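Local coordinates for putative rRNA methyltransferase (Sorangium cellulosum, PDB 4RWZ), which confers aminoglycoside resistance as a 16S rRNA methyltransferase whose activation depends on the 30S ribosomal subunit, at residues R26-V31 with T100-F105; A22-V27 with D48-G53; L5-V10 with R60-S65; R41-H46 with R77-F82; P106-L111 with F144-Y149. One frame throughout, in Å; residues are numbered along the deposited sequence.

Overall arrangement
Read from the N terminus, the chain first forms the small hairpin of strands 2-5 and 8-11, whose turn (5-10) meets helix 62-68 in contact 3 and so closes a loop around contact 2. Contacts 1 and 2 start from the same strand, 26-31. Contact 2 pairs it with strand 49-55, one beta-alpha-beta step later, and contact 1 with strand 98-104 on its other side. Contact 4, nested inside the loop of contact 1, sets the end of helix 37-45 against the start of strand 80-84 and crosses contacts 2 and 3. Contact 5 follows in series and ties helix 108-115 to the loop 144-149. It reaches contact 1 through L103 and L110, and contact 3 through R60 and W107.

Contact 1: residues R26-V31 with T100-F105; sequences RVLIDV and TLTLNF
L101 sets its CD1 against V31 CG2, 3.5 Å away, and beside I29 CB, in the buried middle of two parallel strands, 26-31 and 98-104. These are the central pair of the Rossmann-like sheet of class I methyltransferases, with strand order 3-2-1-4-5-7-6. The backbone is tightly knit here. I29 is gripped twice, its N giving to T100 O at 2.9 Å while its O receives T102 N, and V31 N goes on to T102 O. On the opposite face of the sheet L28 reaches over the neighbouring strand, its CD1 resting 3.7 Å from T102 CG2. On that face too D30, with CG anti to the backbone N (chi1 -179°), sends its carboxylate to T102, whose OG1 donates to OD1 at 2.7 Å, arriving 35° out of the carboxylate plane. D30 OD2 is also bonded to T33 OG1, at the start of the loop that in this fold usually lines the cofactor pocket.

The ends are looser. At the N-terminal end the end of the exposed R26 side chain comes back to T100, NH2 3.4 Å from OG1. At the C-terminal end the strands part, V31 CA and L103 CA being 5.6 Å apart, and water enters. One water accepts from N104 N close to V31 O. Another donates to D30 OD2 at 2.6 Å and accepts from N104 ND2 at 3.2 Å.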
# COMPACT_ATOMS: atom_id res chain seq x y z
N ARG A 26 -7.03 13.04 6.16
CA ARG A 26 -6.95 11.62 5.78
C ARG A 26 -5.53 11.24 5.43
O ARG A 26 -4.70 12.11 5.12
CB ARG A 26 -7.86 11.34 4.58
CG ARG A 26 -9.38 11.43 4.93
CD ARG A 26 -10.26 11.32 3.70
NE ARG A 26 -10.25 10.01 3.07
CZ ARG A 26 -10.95 8.95 3.49
NH1 ARG A 26 -11.72 9.05 4.57
NH2 ARG A 26 -10.88 7.80 2.84
N VAL A 27 -5.27 9.93 5.47
CA VAL A 27 -3.99 9.37 5.07
C VAL A 27 -4.20 8.24 4.10
O VAL A 27 -5.06 7.37 4.30
CB VAL A 27 -3.23 8.81 6.30
CG1 VAL A 27 -1.88 8.17 5.87
CG2 VAL A 27 -3.02 9.91 7.35
N LEU A 28 -3.43 8.26 3.02
CA LEU A 28 -3.42 7.19 2.04
C LEU A 28 -2.02 6.59 2.05
O LEU A 28 -1.04 7.34 2.12
CB LEU A 28 -3.72 7.78 0.65
CG LEU A 28 -3.35 7.00 -0.58
CD1 LEU A 28 -4.21 5.74 -0.76
CD2 LEU A 28 -3.52 7.93 -1.84
N ILE A 29 -1.93 5.26 2.07
CA ILE A 29 -0.62 4.61 1.92
C ILE A 29 -0.70 3.69 0.74
O ILE A 29 -1.61 2.85 0.64
CB ILE A 29 -0.21 3.85 3.19
CG1 ILE A 29 -0.18 4.86 4.37
CG2 ILE A 29 1.15 3.09 2.94
CD1 ILE A 29 0.18 4.17 5.76
N ASP A 30 0.25 3.81 -0.17
CA ASP A 30 0.27 2.98 -1.37
C ASP A 30 1.46 2.05 -1.27
O ASP A 30 2.58 2.52 -1.33
CB ASP A 30 0.42 3.90 -2.61
CG ASP A 30 0.41 3.12 -3.95
OD1 ASP A 30 -0.42 2.17 -4.09
OD2 ASP A 30 1.19 3.47 -4.93
N VAL A 31 1.24 0.74 -1.13
CA VAL A 31 2.36 -0.20 -0.90
C VAL A 31 2.81 -0.77 -2.22
O VAL A 31 1.96 -1.18 -3.04
CB VAL A 31 1.87 -1.32 0.06
CG1 VAL A 31 2.89 -2.43 0.18
CG2 VAL A 31 1.64 -0.69 1.38
N THR A 100 -6.90 4.76 3.89
CA THR A 100 -6.92 3.96 2.66
C THR A 100 -5.55 3.37 2.39
O THR A 100 -4.56 4.13 2.39
CB THR A 100 -7.31 4.84 1.44
OG1 THR A 100 -8.50 5.58 1.76
CG2 THR A 100 -7.52 3.97 0.19
N LEU A 101 -5.47 2.06 2.14
CA LEU A 101 -4.20 1.42 1.80
C LEU A 101 -4.40 0.81 0.43
O LEU A 101 -5.27 -0.04 0.26
CB LEU A 101 -3.91 0.29 2.78
CG LEU A 101 -2.70 -0.62 2.51
CD1 LEU A 101 -1.52 0.19 2.64
CD2 LEU A 101 -2.76 -1.74 3.61
N THR A 102 -3.60 1.22 -0.55
CA THR A 102 -3.77 0.73 -1.92
C THR A 102 -2.64 -0.23 -2.34
O THR A 102 -1.47 -0.06 -1.94
CB THR A 102 -3.88 1.89 -2.94
OG1 THR A 102 -2.71 2.73 -2.82
CG2 THR A 102 -5.18 2.72 -2.68
N LEU A 103 -3.02 -1.28 -3.08
CA LEU A 103 -2.01 -2.16 -3.74
C LEU A 103 -2.42 -2.21 -5.19
O LEU A 103 -3.40 -2.88 -5.54
CB LEU A 103 -2.05 -3.57 -3.17
CG LEU A 103 -1.47 -3.59 -1.74
CD1 LEU A 103 -2.61 -3.55 -0.86
CD2 LEU A 103 -0.57 -4.74 -1.39
N ASN A 104 -1.70 -1.48 -6.02
CA ASN A 104 -2.03 -1.35 -7.45
C ASN A 104 -1.13 -2.25 -8.26
O ASN A 104 0.06 -1.96 -8.37
CB ASN A 104 -1.78 0.08 -7.91
CG ASN A 104 -2.77 1.04 -7.32
OD1 ASN A 104 -3.95 0.76 -7.34
ND2 ASN A 104 -2.30 2.16 -6.76
N PHE A 105 -1.69 -3.31 -8.81
CA PHE A 105 -0.91 -4.26 -9.62
C PHE A 105 0.32 -4.83 -8.92
O PHE A 105 1.44 -4.73 -9.44
CB PHE A 105 -0.51 -3.61 -10.95
CG PHE A 105 -1.70 -3.13 -11.74
CD1 PHE A 105 -2.58 -4.05 -12.27
CD2 PHE A 105 -1.95 -1.79 -11.91
CE1 PHE A 105 -3.72 -3.63 -12.98
CE2 PHE A 105 -3.09 -1.38 -12.63
CZ PHE A 105 -3.96 -2.32 -13.15
O HOH W 1 0.57 -0.03 -5.15
O HOH W 2 0.82 2.58 -7.36

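Contact 2: residues A22-V27 with D48-G53; sequences AGHARV and DTYCIG
H24 and Y50 meet as an edge-to-face pair, the edge of the tyrosine directed at one face of the imidazole. The ring centroids of H24 and Y50 lie 5.3 Å apart with planes at 61°. Y50 CD1 sits over the rim of that face, 3.8 Å from H24 CE1, and Y50 CB makes a CH-pi contact over the same ring. H24 gets there with CG anti to its carbonyl carbon (chi1 -58°). Beside this pair D48 O takes R26 N at 3.3 Å and, weakly, A25 N. The next link along is Y50 N to R26 O, 2.8 Å. Regular parallel pairing starts at R26, opposite T49, just after the loop residues H24 and A25, and the two strands, 26-31 and 49-55, are those joined by helix 37-45 in a beta-alpha-beta crossover. T49 packs CG2 3.7 Å from R26 O, and on the face that carries Y50, V27 CG1 lies 4.3 Å from I52 CD1.

Farther out, other residues surround these groups. H24 ND1 is hydrogen-bonded to L21 O at the end of helix 14-21, which should hold the imidazole against rotation, and N79 touches the same ring. Y50 is packed against L17, K20 and L21 of that helix, while V27 N is bonded to H99 ND1.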
# COMPACT_ATOMS: atom_id res chain seq x y z
N ALA A 22 -0.06 16.45 10.74
CA ALA A 22 -0.91 17.44 11.38
C ALA A 22 -1.52 18.35 10.33
O ALA A 22 -0.80 18.87 9.47
CB ALA A 22 -0.12 18.24 12.40
N GLY A 23 -2.84 18.51 10.37
CA GLY A 23 -3.50 19.40 9.43
C GLY A 23 -4.25 18.65 8.34
O GLY A 23 -5.19 19.18 7.76
N HIS A 24 -3.81 17.42 8.06
CA HIS A 24 -4.47 16.61 7.05
C HIS A 24 -5.56 15.73 7.64
O HIS A 24 -5.36 15.07 8.66
CB HIS A 24 -3.43 15.74 6.33
CG HIS A 24 -2.35 16.53 5.68
ND1 HIS A 24 -1.17 16.86 6.32
CD2 HIS A 24 -2.26 17.05 4.43
CE1 HIS A 24 -0.42 17.58 5.50
NE2 HIS A 24 -1.05 17.69 4.35
N ALA A 25 -6.70 15.69 6.97
CA ALA A 25 -7.85 14.95 7.45
C ALA A 25 -7.75 13.44 7.21
O ALA A 25 -8.34 12.65 7.94
CB ALA A 25 -9.11 15.49 6.80
N ARG A 26 -7.03 13.04 6.16
CA ARG A 26 -6.95 11.62 5.78
C ARG A 26 -5.53 11.24 5.43
O ARG A 26 -4.70 12.11 5.12
CB ARG A 26 -7.86 11.34 4.58
CG ARG A 26 -9.38 11.43 4.93
CD ARG A 26 -10.26 11.32 3.70
NE ARG A 26 -10.25 10.01 3.07
CZ ARG A 26 -10.95 8.95 3.49
NH1 ARG A 26 -11.72 9.05 4.57
NH2 ARG A 26 -10.88 7.80 2.84
N VAL A 27 -5.27 9.93 5.47
CA VAL A 27 -3.99 9.37 5.07
C VAL A 27 -4.20 8.24 4.10
O VAL A 27 -5.06 7.37 4.30
CB VAL A 27 -3.23 8.81 6.30
CG1 VAL A 27 -1.88 8.17 5.87
CG2 VAL A 27 -3.02 9.91 7.35
N ASP A 48 -6.31 17.40 0.98
CA ASP A 48 -6.64 17.13 2.38
C ASP A 48 -6.11 15.79 2.86
O ASP A 48 -6.28 15.43 4.03
CB ASP A 48 -8.16 17.24 2.62
CG ASP A 48 -8.95 16.02 2.10
OD1 ASP A 48 -8.44 15.19 1.30
OD2 ASP A 48 -10.13 15.92 2.50
N THR A 49 -5.49 15.04 1.95
CA THR A 49 -4.97 13.71 2.29
C THR A 49 -3.45 13.71 2.26
O THR A 49 -2.84 14.21 1.29
CB THR A 49 -5.54 12.67 1.29
OG1 THR A 49 -6.99 12.78 1.28
CG2 THR A 49 -5.05 11.21 1.58
N TYR A 50 -2.83 13.17 3.31
CA TYR A 50 -1.40 12.94 3.30
C TYR A 50 -1.17 11.60 2.61
O TYR A 50 -1.63 10.57 3.06
CB TYR A 50 -0.84 12.95 4.74
CG TYR A 50 0.68 13.12 4.79
CD1 TYR A 50 1.28 14.36 4.59
CD2 TYR A 50 1.52 12.02 5.02
CE1 TYR A 50 2.63 14.52 4.63
CE2 TYR A 50 2.91 12.16 5.06
CZ TYR A 50 3.46 13.43 4.86
OH TYR A 50 4.84 13.64 4.90
N CYS A 51 -0.42 11.60 1.51
CA CYS A 51 -0.29 10.41 0.63
C CYS A 51 1.12 9.87 0.72
O CYS A 51 2.06 10.61 0.49
CB CYS A 51 -0.56 10.78 -0.80
SG CYS A 51 -2.25 11.54 -1.00
N ILE A 52 1.25 8.59 1.08
CA ILE A 52 2.56 8.00 1.34
C ILE A 52 2.76 6.86 0.40
O ILE A 52 1.95 5.94 0.37
CB ILE A 52 2.65 7.48 2.81
CG1 ILE A 52 2.34 8.62 3.78
CG2 ILE A 52 4.04 6.87 3.04
CD1 ILE A 52 2.38 8.16 5.31
N GLY A 53 3.83 6.89 -0.41
CA GLY A 53 4.13 5.75 -1.27
C GLY A 53 5.28 4.97 -0.63
O GLY A 53 6.23 5.58 -0.11

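Contact 3: residues L5-V10 with R60-S65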
# COMPACT_ATOMS: atom_id res chain seq x y z
N LEU A 5 14.48 11.16 -0.65
CA LEU A 5 14.41 12.53 -1.13
C LEU A 5 15.38 12.69 -2.30
O LEU A 5 16.57 13.01 -2.07
CB LEU A 5 14.81 13.54 -0.04
CG LEU A 5 13.93 13.68 1.21
CD1 LEU A 5 14.57 14.69 2.17
CD2 LEU A 5 12.48 14.08 0.90
N GLY A 6 14.91 12.42 -3.52
CA GLY A 6 15.80 12.29 -4.64
C GLY A 6 16.77 11.13 -4.39
O GLY A 6 16.36 10.03 -4.09
N LYS A 7 18.06 11.39 -4.53
CA LYS A 7 19.08 10.33 -4.33
C LYS A 7 19.34 10.06 -2.84
O LYS A 7 19.85 9.01 -2.45
CB LYS A 7 20.40 10.72 -5.02
CG LYS A 7 20.30 10.66 -6.58
CD LYS A 7 21.60 11.16 -7.26
CE LYS A 7 21.35 11.29 -8.79
NZ LYS A 7 22.65 11.73 -9.50
N ALA A 8 19.00 11.01 -1.97
CA ALA A 8 19.27 10.79 -0.55
C ALA A 8 18.18 9.98 0.12
O ALA A 8 17.01 10.10 -0.21
CB ALA A 8 19.42 12.14 0.19
N SER A 9 18.58 9.14 1.07
CA SER A 9 17.64 8.52 1.99
C SER A 9 17.89 9.21 3.33
O SER A 9 19.04 9.54 3.69
CB SER A 9 17.91 7.05 2.12
OG SER A 9 19.02 6.93 2.99
N VAL A 10 16.82 9.51 4.03
CA VAL A 10 16.90 10.24 5.28
C VAL A 10 16.12 9.46 6.34
O VAL A 10 15.18 8.74 6.00
CB VAL A 10 16.34 11.65 5.09
CG1 VAL A 10 16.22 12.39 6.40
CG2 VAL A 10 17.28 12.44 4.13
N ARG A 60 13.73 3.63 -7.21
CA ARG A 60 12.56 3.74 -8.08
C ARG A 60 11.82 5.04 -7.84
O ARG A 60 11.10 5.51 -8.75
CB ARG A 60 11.54 2.58 -7.80
CG ARG A 60 12.09 1.22 -8.29
CD ARG A 60 11.04 0.09 -8.06
NE ARG A 60 11.59 -1.23 -8.48
CZ ARG A 60 11.62 -2.32 -7.71
NH1 ARG A 60 11.24 -2.27 -6.45
NH2 ARG A 60 12.12 -3.47 -8.18
N MET A 61 11.91 5.55 -6.61
CA MET A 61 11.14 6.75 -6.19
C MET A 61 12.02 8.02 -6.24
O MET A 61 11.59 9.07 -5.81
CB MET A 61 10.63 6.57 -4.75
CG MET A 61 9.70 5.40 -4.64
SD MET A 61 9.09 5.10 -2.96
CE MET A 61 10.64 4.61 -2.17
N ARG A 62 13.23 7.91 -6.77
CA ARG A 62 14.16 9.06 -6.76
C ARG A 62 13.50 10.27 -7.42
O ARG A 62 13.50 11.38 -6.88
CB ARG A 62 15.43 8.72 -7.51
CG ARG A 62 16.35 9.96 -7.67
CD ARG A 62 17.39 9.79 -8.79
NE ARG A 62 16.76 9.67 -10.11
CZ ARG A 62 16.17 10.67 -10.77
NH1 ARG A 62 16.09 11.91 -10.26
NH2 ARG A 62 15.65 10.44 -11.97
N GLU A 63 12.98 10.03 -8.61
CA GLU A 63 12.48 11.14 -9.42
C GLU A 63 11.28 11.84 -8.81
O GLU A 63 11.19 13.11 -8.69
CB GLU A 63 12.15 10.65 -10.83
CG GLU A 63 11.44 11.75 -11.64
CD GLU A 63 11.02 11.29 -13.06
OE1 GLU A 63 11.49 10.25 -13.56
OE2 GLU A 63 10.18 11.99 -13.66
N VAL A 64 10.28 11.03 -8.50
CA VAL A 64 9.06 11.59 -7.93
C VAL A 64 9.30 12.22 -6.57
O VAL A 64 8.66 13.23 -6.26
CB VAL A 64 7.91 10.51 -7.79
CG1 VAL A 64 8.24 9.49 -6.71
CG2 VAL A 64 6.61 11.20 -7.42
N SER A 65 10.19 11.61 -5.75
CA SER A 65 10.39 12.17 -4.40
C SER A 65 11.15 13.53 -4.49
O SER A 65 10.88 14.43 -3.71
CB SER A 65 11.12 11.19 -3.45
OG SER A 65 12.43 10.91 -3.89
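R62 lays the aliphatic part of its side chain along the turn at G6 and K7. Its CB lies 3.8 Å from G6 O. CG, anti to the backbone N (chi1 173°), comes closer, 3.5 Å from G6 C. CD then meets K7 CG at 3.8 Å, where the two long side chains run side by side and point the same way. Beyond CD the chain bends at chi3 (64°), and the like charges stay apart, with R62 NE 6.3 Å from K7 NZ.

The turn is type II', from L5 to A8, and joins strands 2-5 and 8-11 into a tight two-residue beta hairpin, with G6 in its second position at a positive phi. Against it stands the first turn of helix 62-68. S65 OG accepts G6 N at 2.9 Å and in turn donates to M61 O at 2.8 Å. M61, the N-cap residue, also receives S65 N, and the two donors reach its carbonyl oxygen from opposite faces of the plane. The buried serine hydroxyl is thereby satisfied as both donor and acceptor. G6 CA adds a CA-H...O contact to R62 O at 3.3 Å, while G6 O is held within the hairpin by Q4 NE2.

Contact 4: residues R41-H46 with R77-F82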
# COMPACT_ATOMS: atom_id res chain seq x y z
N ARG A 41 0.06 12.00 -8.10
CA ARG A 41 -1.24 12.43 -8.61
C ARG A 41 -2.28 12.50 -7.51
O ARG A 41 -3.11 13.43 -7.48
CB ARG A 41 -1.73 11.46 -9.68
CG ARG A 41 -0.92 11.55 -10.97
CD ARG A 41 -1.61 10.78 -12.15
NE ARG A 41 -1.64 9.32 -11.88
CZ ARG A 41 -0.65 8.49 -12.26
NH1 ARG A 41 0.35 8.93 -13.00
NH2 ARG A 41 -0.73 7.23 -12.01
N SER A 42 -2.28 11.51 -6.62
CA SER A 42 -3.29 11.51 -5.55
C SER A 42 -3.12 12.71 -4.63
O SER A 42 -4.10 13.35 -4.18
CB SER A 42 -3.26 10.21 -4.72
OG SER A 42 -3.56 9.06 -5.51
N ALA A 43 -1.86 13.10 -4.40
CA ALA A 43 -1.61 14.26 -3.55
C ALA A 43 -2.13 15.53 -4.21
O ALA A 43 -2.63 16.45 -3.52
CB ALA A 43 -0.06 14.37 -3.21
N GLY A 44 -2.03 15.62 -5.53
CA GLY A 44 -2.57 16.80 -6.20
C GLY A 44 -4.10 16.81 -6.15
O GLY A 44 -4.72 17.85 -5.88
N ALA A 45 -4.70 15.65 -6.37
CA ALA A 45 -6.18 15.53 -6.41
C ALA A 45 -6.83 15.68 -5.04
O ALA A 45 -7.99 16.09 -4.95
CB ALA A 45 -6.62 14.16 -7.03
N HIS A 46 -6.13 15.29 -3.98
CA HIS A 46 -6.70 15.31 -2.63
C HIS A 46 -5.81 16.07 -1.68
O HIS A 46 -5.05 15.44 -0.94
CB HIS A 46 -6.86 13.87 -2.15
CG HIS A 46 -7.71 13.04 -3.07
ND1 HIS A 46 -7.18 12.12 -3.94
CD2 HIS A 46 -9.04 13.05 -3.30
CE1 HIS A 46 -8.15 11.56 -4.64
NE2 HIS A 46 -9.29 12.12 -4.28
N ARG A 77 4.69 18.84 -3.77
CA ARG A 77 3.42 18.50 -3.11
C ARG A 77 3.75 18.11 -1.70
O ARG A 77 4.26 17.02 -1.47
CB ARG A 77 2.68 17.37 -3.86
CG ARG A 77 2.16 17.99 -5.19
CD ARG A 77 1.22 17.19 -5.98
NE ARG A 77 0.93 17.96 -7.18
CZ ARG A 77 0.31 17.48 -8.26
NH1 ARG A 77 -0.11 16.22 -8.29
NH2 ARG A 77 0.11 18.29 -9.31
N PRO A 78 3.47 19.01 -0.76
CA PRO A 78 3.94 18.79 0.61
C PRO A 78 3.12 17.71 1.27
O PRO A 78 3.49 17.29 2.35
CB PRO A 78 3.73 20.15 1.31
CG PRO A 78 2.64 20.84 0.47
CD PRO A 78 2.83 20.33 -0.95
N ASN A 79 2.02 17.26 0.65
CA ASN A 79 1.29 16.16 1.24
C ASN A 79 1.65 14.81 0.62
O ASN A 79 0.87 13.86 0.71
CB ASN A 79 -0.21 16.37 1.13
CG ASN A 79 -0.67 16.58 -0.30
OD1 ASN A 79 0.08 17.14 -1.14
ND2 ASN A 79 -1.93 16.18 -0.59
N ALA A 80 2.81 14.75 -0.05
CA ALA A 80 3.29 13.46 -0.53
C ALA A 80 4.57 13.10 0.18
O ALA A 80 5.41 13.96 0.47
CB ALA A 80 3.54 13.50 -2.04
N LEU A 81 4.73 11.80 0.44
CA LEU A 81 5.94 11.30 1.08
C LEU A 81 6.29 9.94 0.47
O LEU A 81 5.38 9.15 0.19
CB LEU A 81 5.70 11.08 2.59
CG LEU A 81 6.95 10.71 3.42
CD1 LEU A 81 7.90 11.91 3.43
CD2 LEU A 81 6.46 10.33 4.83
N PHE A 82 7.59 9.67 0.32
CA PHE A 82 8.07 8.38 -0.24
C PHE A 82 8.99 7.67 0.73
O PHE A 82 9.95 8.26 1.18
CB PHE A 82 8.74 8.63 -1.60
CG PHE A 82 7.71 9.18 -2.56
CD1 PHE A 82 6.84 8.32 -3.22
CD2 PHE A 82 7.55 10.54 -2.68
CE1 PHE A 82 5.82 8.84 -4.02
CE2 PHE A 82 6.52 11.08 -3.47
CZ PHE A 82 5.69 10.20 -4.17
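N79 supplies the hydrogen bond of this contact: its ND2 donates to A43 O at 3.0 Å with an N-H...O angle of 166°. The acceptor lies in the plane of the amide, but the donor comes from well to the side of the carbonyl, with a C=O...N angle of 112°. ND2 has a second partner in T49 O, so the amide is held between a helix and a strand. Its oxygen lies against the alanine methyl, N79 OD1 being 3.5 Å from A43 CB.

Apolar contacts gather round A43 CB, which lies 3.9 Å from A80 CB and 4.1 Å from R77 CB.

The third kind involves a flat charged group. R77 runs extended from CG to NE (chi3 -178°) and sets one face of its guanidinium over G44, NH1 coming within 3.3 Å of G44 CA. R41 CA lies at the edge of the group, and NH1 is bonded to Y40 O. A positive charge beside carbonyls near the C-terminal end of a helix is probably favourable.

The C-terminal turn of helix 37-45 packs on the type I turn, R77 to A80, that leads into strand 80-84, at the edge of the Rossmann-like sheet, while farther along this strand F82 packs against helix 62-68.

Contact 5: residues P106-L111 with F144-Y149; sequences PWASLL and FDDRPY
A108 N donates to F144 O at 3.1 Å, in the carbonyl plane and nearly straight (161°), where the start of helix 108-115 meets an irregular loop in the methyltransferase fold. W107, at the N-cap position, carries an edge-to-face pair with F144. The phenyl edge points at the indole face, F144 CD2 lying 3.6 Å from W107 CE3, with the planes at 69°. F144 CB adds a CH-pi contact over the five-membered ring. D146 OD2 approaches the same indole at its edge, its carboxylate almost perpendicular to the ring. In the related NpmA, a tryptophan following the equivalent strand stacks on the target adenine, so W107 may act similarly.

D146 also reaches the helix start. CG sits between the backbone N and the carbonyl carbon (chi1 54°), and OD1 accepts S109 N at 2.8 Å through its syn lone pair. The negative group would suit the positive end of the helix dipole. S109 OG lies 3.2 Å from R147 CG, and A108 CB packs 3.3 Å from D145 OD1.

The loop is braced from within. D145 OD1 accepts R147 N in an Asx turn, and R147 also grips the carboxylate side-on. NE reaches OD1 at 2.9 Å, on the opposite face from the backbone N, and R147 NH2 meets D145 OD2 at 2.7 Å.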
# COMPACT_ATOMS: atom_id res chain seq x y z
N PRO A 106 0.11 -5.44 -7.75
CA PRO A 106 1.25 -6.04 -7.03
C PRO A 106 1.90 -7.15 -7.88
O PRO A 106 1.21 -7.83 -8.63
CB PRO A 106 0.58 -6.70 -5.80
CG PRO A 106 -0.86 -6.94 -6.23
CD PRO A 106 -1.16 -5.66 -7.07
N TRP A 107 3.20 -7.33 -7.77
CA TRP A 107 3.87 -8.42 -8.47
C TRP A 107 3.38 -9.79 -7.94
O TRP A 107 2.71 -9.85 -6.91
CB TRP A 107 5.36 -8.31 -8.24
CG TRP A 107 6.01 -7.22 -9.08
CD1 TRP A 107 5.41 -6.39 -9.98
CD2 TRP A 107 7.39 -6.89 -9.06
NE1 TRP A 107 6.37 -5.55 -10.54
CE2 TRP A 107 7.59 -5.85 -9.99
CE3 TRP A 107 8.48 -7.39 -8.35
CZ2 TRP A 107 8.87 -5.29 -10.23
CZ3 TRP A 107 9.74 -6.85 -8.60
CH2 TRP A 107 9.91 -5.81 -9.53
N ALA A 108 3.77 -10.87 -8.62
CA ALA A 108 3.13 -12.18 -8.36
C ALA A 108 3.18 -12.65 -6.91
O ALA A 108 2.25 -13.29 -6.41
CB ALA A 108 3.74 -13.22 -9.26
N SER A 109 4.30 -12.37 -6.25
CA SER A 109 4.46 -12.86 -4.88
C SER A 109 3.43 -12.26 -3.93
O SER A 109 2.84 -12.95 -3.11
CB SER A 109 5.85 -12.56 -4.38
OG SER A 109 6.70 -13.60 -4.82
N LEU A 110 3.22 -10.95 -4.07
CA LEU A 110 2.25 -10.22 -3.23
C LEU A 110 0.86 -10.47 -3.68
O LEU A 110 -0.05 -10.54 -2.86
CB LEU A 110 2.53 -8.73 -3.26
CG LEU A 110 1.62 -7.80 -2.42
CD1 LEU A 110 1.44 -8.38 -0.99
CD2 LEU A 110 2.30 -6.44 -2.36
N LEU A 111 0.66 -10.60 -4.99
CA LEU A 111 -0.61 -11.02 -5.54
C LEU A 111 -1.02 -12.35 -4.92
O LEU A 111 -2.16 -12.53 -4.47
CB LEU A 111 -0.50 -11.19 -7.06
CG LEU A 111 -1.69 -11.81 -7.81
CD1 LEU A 111 -2.94 -10.96 -7.62
CD2 LEU A 111 -1.36 -11.97 -9.31
N PHE A 144 4.87 -8.80 -13.43
CA PHE A 144 6.15 -9.46 -13.34
C PHE A 144 6.06 -10.57 -12.28
O PHE A 144 5.53 -10.36 -11.17
CB PHE A 144 7.21 -8.46 -12.90
CG PHE A 144 8.56 -9.10 -12.70
CD1 PHE A 144 9.21 -9.72 -13.77
CD2 PHE A 144 9.15 -9.12 -11.47
CE1 PHE A 144 10.43 -10.32 -13.60
CE2 PHE A 144 10.37 -9.73 -11.28
CZ PHE A 144 11.00 -10.34 -12.35
N ASP A 145 6.59 -11.74 -12.60
CA ASP A 145 6.60 -12.86 -11.63
C ASP A 145 7.92 -12.90 -10.84
O ASP A 145 8.93 -13.29 -11.38
CB ASP A 145 6.35 -14.17 -12.37
CG ASP A 145 5.97 -15.33 -11.43
OD1 ASP A 145 6.23 -15.22 -10.22
OD2 ASP A 145 5.39 -16.32 -11.90
N ASP A 146 7.92 -12.45 -9.58
CA ASP A 146 9.11 -12.40 -8.77
C ASP A 146 9.27 -13.65 -7.90
O ASP A 146 10.17 -13.72 -7.07
CB ASP A 146 9.10 -11.16 -7.87
CG ASP A 146 7.82 -11.05 -7.02
OD1 ASP A 146 6.84 -11.74 -7.33
OD2 ASP A 146 7.79 -10.16 -6.13
N ARG A 147 8.38 -14.62 -8.09
CA ARG A 147 8.39 -15.83 -7.24
C ARG A 147 9.52 -16.77 -7.58
O ARG A 147 9.95 -16.82 -8.71
CB ARG A 147 7.07 -16.61 -7.36
CG ARG A 147 5.81 -15.87 -6.83
CD ARG A 147 4.52 -16.61 -7.16
NE ARG A 147 4.41 -16.77 -8.60
CZ ARG A 147 3.46 -17.48 -9.19
NH1 ARG A 147 2.56 -18.13 -8.46
NH2 ARG A 147 3.43 -17.57 -10.52
N PRO A 148 10.00 -17.54 -6.59
CA PRO A 148 10.82 -18.70 -6.93
C PRO A 148 10.16 -19.56 -8.02
O PRO A 148 8.95 -19.72 -8.04
CB PRO A 148 10.78 -19.53 -5.64
CG PRO A 148 10.44 -18.63 -4.56
CD PRO A 148 9.63 -17.49 -5.17
N TYR A 149 10.95 -20.17 -8.89
CA TYR A 149 10.38 -21.09 -9.88
C TYR A 149 9.56 -22.24 -9.28
O TYR A 149 8.53 -22.63 -9.84
CB TYR A 149 11.47 -21.59 -10.83
CG TYR A 149 12.05 -20.44 -11.64
CD1 TYR A 149 12.97 -19.57 -11.08
CD2 TYR A 149 11.65 -20.22 -12.96
CE1 TYR A 149 13.48 -18.50 -11.81
CE2 TYR A 149 12.17 -19.16 -13.70
CZ TYR A 149 13.08 -18.30 -13.11
OH TYR A 149 13.60 -17.25 -13.84